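Local coordinates for extracellular invertase (Aspergillus kawachii, PDB 5XH8), which probably hydrolyses terminal beta-D-fructofuranosides such as sucrose and transfers fructosyl groups, with high transfructosylation activity, to yield fructooligosaccharides such as 1-kestose, at residues 159-162 with 163-166; 331-335 with 336-340; 421-424 with 425-429. All coordinates share one frame; numbering follows the deposited sequence.

Contact 1 (159-162 with 163-166)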
loop_
_atom_site.group_PDB
_atom_site.type_symbol
_atom_site.label_atom_id
_atom_site.label_comp_id
_atom_site.label_asym_id
_atom_site.label_seq_id
_atom_site.Cartn_x
_atom_site.Cartn_y
_atom_site.Cartn_z
ATOM N N GLY A 159 -4.635 2.282 -3.303
ATOM C CA GLY A 159 -5.595 3.138 -2.648
ATOM C C GLY A 159 -6.347 3.876 -3.708
ATOM O O GLY A 159 -6.107 3.652 -4.909
ATOM N N PRO A 160 -7.269 4.746 -3.273
ATOM C CA PRO A 160 -8.087 5.498 -4.202
ATOM C C PRO A 160 -7.298 6.630 -4.855
ATOM O O PRO A 160 -6.172 6.880 -4.463
ATOM C CB PRO A 160 -9.209 6.036 -3.319
ATOM C CG PRO A 160 -8.644 6.107 -1.964
ATOM C CD PRO A 160 -7.608 5.032 -1.868
ATOM N N PRO A 161 -7.898 7.322 -5.830
ATOM C CA PRO A 161 -7.211 8.451 -6.465
ATOM C C PRO A 161 -6.745 9.491 -5.458
ATOM O O PRO A 161 -7.306 9.592 -4.342
ATOM C CB PRO A 161 -8.263 9.019 -7.431
ATOM C CG PRO A 161 -9.132 7.832 -7.764
ATOM C CD PRO A 161 -9.191 7.032 -6.485
ATOM N N PHE A 162 -5.681 10.191 -5.837
ATOM C CA PHE A 162 -4.939 11.080 -4.948
ATOM C C PHE A 162 -5.840 11.979 -4.099
ATOM O O PHE A 162 -6.660 12.727 -4.627
ATOM C CB PHE A 162 -3.969 11.949 -5.770
ATOM C CG PHE A 162 -3.152 12.902 -4.929
ATOM C CD1 PHE A 162 -2.118 12.425 -4.142
ATOM C CD2 PHE A 162 -3.451 14.267 -4.896
ATOM C CE1 PHE A 162 -1.362 13.274 -3.346
ATOM C CE2 PHE A 162 -2.705 15.137 -4.098
ATOM C CZ PHE A 162 -1.654 14.633 -3.325
ATOM N N ALA A 163 -5.684 11.887 -2.781
ATOM C CA ALA A 163 -6.410 12.715 -1.806
ATOM C C ALA A 163 -7.939 12.549 -1.766
ATOM O O ALA A 163 -8.625 13.355 -1.119
ATOM C CB ALA A 163 -6.028 14.190 -1.964
ATOM N N TYR A 164 -8.483 11.499 -2.391
ATOM C CA TYR A 164 -9.927 11.240 -2.290
ATOM C C TYR A 164 -10.238 10.749 -0.883
ATOM O O TYR A 164 -9.561 9.855 -0.370
ATOM C CB TYR A 164 -10.375 10.202 -3.317
ATOM C CG TYR A 164 -10.607 10.728 -4.722
ATOM C CD1 TYR A 164 -9.946 11.874 -5.208
ATOM C CD2 TYR A 164 -11.483 10.065 -5.588
ATOM C CE1 TYR A 164 -10.154 12.332 -6.512
ATOM C CE2 TYR A 164 -11.693 10.518 -6.901
ATOM C CZ TYR A 164 -11.032 11.654 -7.353
ATOM O OH TYR A 164 -11.230 12.130 -8.640
ATOM N N ASN A 165 -11.237 11.359 -0.258
ATOM C CA ASN A 165 -11.677 11.018 1.078
ATOM C C ASN A 165 -12.875 10.065 0.937
ATOM O O ASN A 165 -14.068 10.462 0.985
ATOM C CB ASN A 165 -12.045 12.301 1.816
ATOM C CG ASN A 165 -12.485 12.048 3.242
ATOM O OD1 ASN A 165 -12.312 10.968 3.794
ATOM N ND2 ASN A 165 -13.060 13.061 3.850
ATOM N N VAL A 166 -12.546 8.804 0.682
ATOM C CA VAL A 166 -13.559 7.790 0.413
ATOM C C VAL A 166 -14.366 7.345 1.644
ATOM O O VAL A 166 -13.838 7.304 2.746
ATOM C CB VAL A 166 -12.947 6.550 -0.249
ATOM C CG1 VAL A 166 -12.402 6.914 -1.624
ATOM C CG2 VAL A 166 -11.886 5.904 0.655
#

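Contact 2 (331-335 with 336-340)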
loop_
_atom_site.group_PDB
_atom_site.type_symbol
_atom_site.label_atom_id
_atom_site.label_comp_id
_atom_site.label_asym_id
_atom_site.label_seq_id
_atom_site.Cartn_x
_atom_site.Cartn_y
_atom_site.Cartn_z
ATOM N N LEU A 331 -20.333 -25.888 -19.737
ATOM C CA LEU A 331 -20.968 -27.175 -19.504
ATOM C C LEU A 331 -22.475 -27.063 -19.228
ATOM O O LEU A 331 -23.256 -27.724 -19.907
ATOM C CB LEU A 331 -20.277 -27.969 -18.403
ATOM C CG LEU A 331 -18.984 -28.674 -18.781
ATOM C CD1 LEU A 331 -18.365 -29.296 -17.530
ATOM C CD2 LEU A 331 -19.212 -29.732 -19.868
ATOM N N PRO A 332 -22.903 -26.216 -18.267
ATOM C CA PRO A 332 -24.367 -26.104 -18.075
ATOM C C PRO A 332 -25.131 -25.667 -19.326
ATOM O O PRO A 332 -26.169 -26.272 -19.674
ATOM C CB PRO A 332 -24.532 -25.032 -16.983
ATOM C CG PRO A 332 -23.198 -24.901 -16.334
ATOM C CD PRO A 332 -22.145 -25.432 -17.276
ATOM N N SER A 333 -24.639 -24.615 -19.965
ATOM C CA SER A 333 -25.312 -24.033 -21.141
ATOM C C SER A 333 -25.347 -24.973 -22.369
ATOM O O SER A 333 -26.320 -24.982 -23.117
ATOM C CB SER A 333 -24.659 -22.704 -21.508
ATOM O OG SER A 333 -24.724 -21.810 -20.414
ATOM N N THR A 334 -24.277 -25.738 -22.559
ATOM C CA THR A 334 -24.217 -26.773 -23.582
ATOM C C THR A 334 -25.289 -27.846 -23.350
ATOM O O THR A 334 -25.948 -28.267 -24.301
ATOM C CB THR A 334 -22.813 -27.399 -23.646
ATOM O OG1 THR A 334 -21.886 -26.378 -24.016
ATOM C CG2 THR A 334 -22.729 -28.543 -24.682
ATOM N N LYS A 335 -25.507 -28.258 -22.101
ATOM C CA LYS A 335 -26.574 -29.230 -21.807
ATOM C C LYS A 335 -27.968 -28.657 -22.001
ATOM O O LYS A 335 -28.856 -29.355 -22.467
ATOM C CB LYS A 335 -26.461 -29.800 -20.394
ATOM C CG LYS A 335 -25.217 -30.642 -20.173
ATOM C CD LYS A 335 -24.970 -30.841 -18.692
ATOM C CE LYS A 335 -23.559 -31.287 -18.443
ATOM N NZ LYS A 335 -23.369 -31.609 -17.021
ATOM N N SER A 336 -28.187 -27.411 -21.625
ATOM C CA SER A 336 -29.534 -26.866 -21.637
ATOM C C SER A 336 -29.857 -26.101 -22.913
ATOM O O SER A 336 -30.973 -25.634 -23.081
ATOM C CB SER A 336 -29.707 -25.932 -20.448
ATOM O OG SER A 336 -28.861 -24.806 -20.599
ATOM N N GLY A 337 -28.864 -25.926 -23.774
ATOM C CA GLY A 337 -28.994 -25.132 -24.973
ATOM C C GLY A 337 -29.145 -23.648 -24.739
ATOM O O GLY A 337 -29.664 -22.965 -25.608
ATOM N N ALA A 338 -28.688 -23.118 -23.597
ATOM C CA ALA A 338 -28.862 -21.685 -23.320
ATOM C C ALA A 338 -27.942 -20.826 -24.194
ATOM O O ALA A 338 -26.853 -21.254 -24.531
ATOM C CB ALA A 338 -28.565 -21.391 -21.850
ATOM N N PRO A 339 -28.349 -19.587 -24.505
ATOM C CA PRO A 339 -27.399 -18.650 -25.068
ATOM C C PRO A 339 -26.503 -18.096 -23.929
ATOM O O PRO A 339 -26.613 -18.554 -22.766
ATOM C CB PRO A 339 -28.298 -17.566 -25.643
ATOM C CG PRO A 339 -29.436 -17.524 -24.692
ATOM C CD PRO A 339 -29.642 -18.937 -24.222
ATOM N N ASP A 340 -25.627 -17.148 -24.260
ATOM C CA ASP A 340 -24.834 -16.439 -23.227
ATOM C C ASP A 340 -25.800 -15.847 -22.202
ATOM O O ASP A 340 -26.853 -15.297 -22.555
ATOM C CB ASP A 340 -24.017 -15.297 -23.812
ATOM C CG ASP A 340 -22.930 -15.740 -24.781
ATOM O OD1 ASP A 340 -22.412 -16.871 -24.744
ATOM O OD2 ASP A 340 -22.558 -14.864 -25.577
HETATM O O HOH W 1 -25.171 -19.347 -20.780
HETATM O O HOH W 2 -25.635 -23.301 -25.504
#

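Contact 3 (421-424 with 425-429)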
loop_
_atom_site.group_PDB
_atom_site.type_symbol
_atom_site.label_atom_id
_atom_site.label_comp_id
_atom_site.label_asym_id
_atom_site.label_seq_id
_atom_site.Cartn_x
_atom_site.Cartn_y
_atom_site.Cartn_z
ATOM N N GLU A 421 -32.166 -24.182 -15.647
ATOM C CA GLU A 421 -31.879 -25.543 -15.216
ATOM C C GLU A 421 -32.250 -25.779 -13.742
ATOM O O GLU A 421 -32.690 -26.880 -13.361
ATOM C CB GLU A 421 -30.423 -25.890 -15.428
ATOM C CG GLU A 421 -29.928 -25.681 -16.851
ATOM C CD GLU A 421 -29.230 -24.342 -17.086
ATOM O OE1 GLU A 421 -29.593 -23.329 -16.446
ATOM O OE2 GLU A 421 -28.325 -24.294 -17.946
ATOM N N THR A 422 -32.065 -24.743 -12.926
ATOM C CA THR A 422 -32.490 -24.772 -11.537
ATOM C C THR A 422 -34.019 -24.810 -11.424
ATOM O O THR A 422 -34.550 -25.551 -10.597
ATOM C CB THR A 422 -31.912 -23.578 -10.756
ATOM O OG1 THR A 422 -30.508 -23.778 -10.628
ATOM C CG2 THR A 422 -32.527 -23.463 -9.368
ATOM N N LYS A 423 -34.722 -24.003 -12.219
ATOM C CA LYS A 423 -36.176 -24.038 -12.195
ATOM C C LYS A 423 -36.719 -25.448 -12.549
ATOM O O LYS A 423 -37.627 -25.957 -11.863
ATOM C CB LYS A 423 -36.783 -22.977 -13.110
ATOM C CG LYS A 423 -38.296 -22.934 -13.022
ATOM C CD LYS A 423 -38.900 -21.815 -13.846
ATOM C CE LYS A 423 -40.396 -21.705 -13.572
ATOM N NZ LYS A 423 -40.992 -20.834 -14.613
ATOM N N ALA A 424 -36.148 -26.069 -13.585
ATOM C CA ALA A 424 -36.573 -27.410 -13.989
ATOM C C ALA A 424 -36.307 -28.419 -12.869
ATOM O O ALA A 424 -37.144 -29.301 -12.616
ATOM C CB ALA A 424 -35.875 -27.847 -15.275
ATOM N N ALA A 425 -35.158 -28.280 -12.185
ATOM C CA ALA A 425 -34.842 -29.187 -11.094
ATOM C C ALA A 425 -35.778 -28.968 -9.886
ATOM O O ALA A 425 -36.187 -29.934 -9.233
ATOM C CB ALA A 425 -33.373 -29.101 -10.703
ATOM N N LEU A 426 -36.143 -27.722 -9.611
ATOM C CA LEU A 426 -37.127 -27.427 -8.573
ATOM C C LEU A 426 -38.493 -28.087 -8.831
ATOM O O LEU A 426 -39.193 -28.468 -7.887
ATOM C CB LEU A 426 -37.329 -25.918 -8.418
ATOM C CG LEU A 426 -36.192 -25.074 -7.813
ATOM C CD1 LEU A 426 -36.561 -23.591 -7.848
ATOM C CD2 LEU A 426 -35.884 -25.493 -6.389
ATOM N N LEU A 427 -38.860 -28.206 -10.098
ATOM C CA LEU A 427 -40.148 -28.774 -10.499
ATOM C C LEU A 427 -40.081 -30.265 -10.784
ATOM O O LEU A 427 -41.060 -30.842 -11.222
ATOM C CB LEU A 427 -40.675 -28.051 -11.739
ATOM C CG LEU A 427 -40.980 -26.571 -11.582
ATOM C CD1 LEU A 427 -41.343 -25.990 -12.942
ATOM C CD2 LEU A 427 -42.084 -26.322 -10.574
ATOM N N SER A 428 -38.951 -30.905 -10.521
ATOM C CA SER A 428 -38.811 -32.315 -10.819
ATOM C C SER A 428 -39.489 -33.206 -9.773
ATOM O O SER A 428 -39.459 -34.428 -9.912
ATOM C CB SER A 428 -37.337 -32.692 -10.957
ATOM O OG SER A 428 -36.668 -32.547 -9.731
ATOM N N GLY A 429 -40.090 -32.624 -8.736
ATOM C CA GLY A 429 -40.812 -33.414 -7.748
ATOM C C GLY A 429 -42.099 -34.009 -8.293
ATOM O O GLY A 429 -42.216 -34.317 -9.484
#

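Contact 1 (159-162 with 163-166)
The ring of Y164 carries P161 on one face: the proline CB stands 3.6 Å from the ring centroid and only 5° off the normal, a CH-pi contact centred on the ring. The second aromatic group, F162, has the methyl of its neighbour A163 over one face, but nearer the rim, with A163 CB 4.2 Å from the F162 centroid. Both contacts are products of a type II beta turn running from P161 to Y164, in the loop that joins strand 149-150 to strand 166-176 and so links two four-stranded antiparallel sheets, successive blades of the GH32 beta-propeller. The turn is closed by Y164 N donating to P161 O (3.0 Å, N-H...O 161°). A163 takes the positive phi of the third position, the place more often filled by glycine. Closure sets the first and last residues of the turn side by side, and the tyrosine torsion does the rest: with CG opposite the carbonyl carbon (chi1 -81°), the ring swings beneath the pyrrolidine, and P161 CG also reaches Y164 CE2 at 3.8 Å. Y164 also packs on F207 and L199 of the following blade, and Y221 touches both P161 and Y164. The CB of F162 heads away from the residues that follow it, and its ring meets Y212 of the second subunit edge-to-face and packs on W219 of that subunit, so the turn forms part of the dimer interface. Behind the turn, where the loop becomes strand, P160 packs on V166, its CB lying 3.7 Å from V166 CG1.

Contact 2 (331-335 with 336-340)
This is a helix C-terminal contact, in which the final turn of the short helix 331-336 bends over into the loop that feeds strand 341-348 of the propeller domain. S336 N still makes a helical bond to P332 O, 3.0 Å long and in the carbonyl plane. Beyond it G337 takes a positive phi, and the next two amides fold back on one acceptor: S333 O receives weak bonds from G337 N (2.8 Å) and A338 N (3.1 Å). The A338 bond spans the residues of a Schellman six-to-one bond, but it is weak and the companion bond from G337 N to T334 O is not formed, so the end is only Schellman-like. A338 CB settles 4.1 Å from S333 CB. Farther along, the S333 hydroxyl donates to a water that in turn donates to P339 O (2.6 Å), while S330 and R341 also bond to this hydroxyl. S336 OG, lying between its backbone N and carbonyl carbon (chi1 66°), is weakly approached by A338 N (3.4 Å) and also hydrogen-bonds E421 of helix 420-426. If E421 is ionised, the serine probably donates to that carboxylate while its oxygen accepts weakly from the A338 amide.

Contact 3 (421-424 with 425-429)
L426 and L427 both hold CG opposite the carbonyl carbon and beside the backbone N (chi1 -70° and -63°), and this lays each side chain back along the helix toward the preceding turn. L426 CG consequently comes 3.3 Å from T422 O, and L427 CG comes 3.4 Å from K423 O, each branch point resting against the carbonyl of the residue four earlier. The side chains those carbonyls belong to run alongside: the T422 methyl CG2 is 4.3 Å from L426 CG, and the aliphatic part of K423 passes L427 CD1. A425, with only a methyl to offer, places CB 3.5 Å from E421 O. The backbone beneath them is ordinary alpha helix, with A425 N bonded to E421 O and L426 N to T422 O (2.9 Å).

The helix, 420-426, lies between strand 408-418 of the propeller and strand 430-439 of the C-terminal beta-sandwich, so its packing faces both domains of the GH32 architecture. T422 and L426, both buried, rest on L372 of strand 366-385, and L426, with the more exposed L427, touches V457 of strand 455-463. At the start of the helix the E421 carboxylate is shared, OE1 forming a salt bridge with R341 and OE2 a hydrogen bond with S336, and the T422 hydroxyl is hydrogen-bonded to L73 O.

Past L426 the helix unwinds. L427 N still donates to K423 O (3.1 Å) and makes a weak second bond to A424 O. S428 then turns its hydroxyl between its own backbone N and carbonyl carbon (chi1 66°), which carries OG back over the last turn. There A425 O accepts twice from the same serine, from OG at 2.7 Å and from the backbone N at 3.2 Å.

In the fold
Contacts 2 and 3 are neighbours, their centres about 16 Å apart, and they touch through the probable bond between S336 and E421 (OG to OE2 2.8 Å). Contact 2 belongs to the propeller part and contact 3 to the helix that leads into the C-terminal beta-sandwich, so the pair meets in space although about eighty residues of chain separate them. Contact 1 is remote, with its centre about 42 Å from that of contact 2 and 47 Å from that of contact 3, on the opposite side of the chain's centre from contact 3 and facing the second subunit. The V166 side chain of contact 1 lies about 10 Å from a bound glycerol.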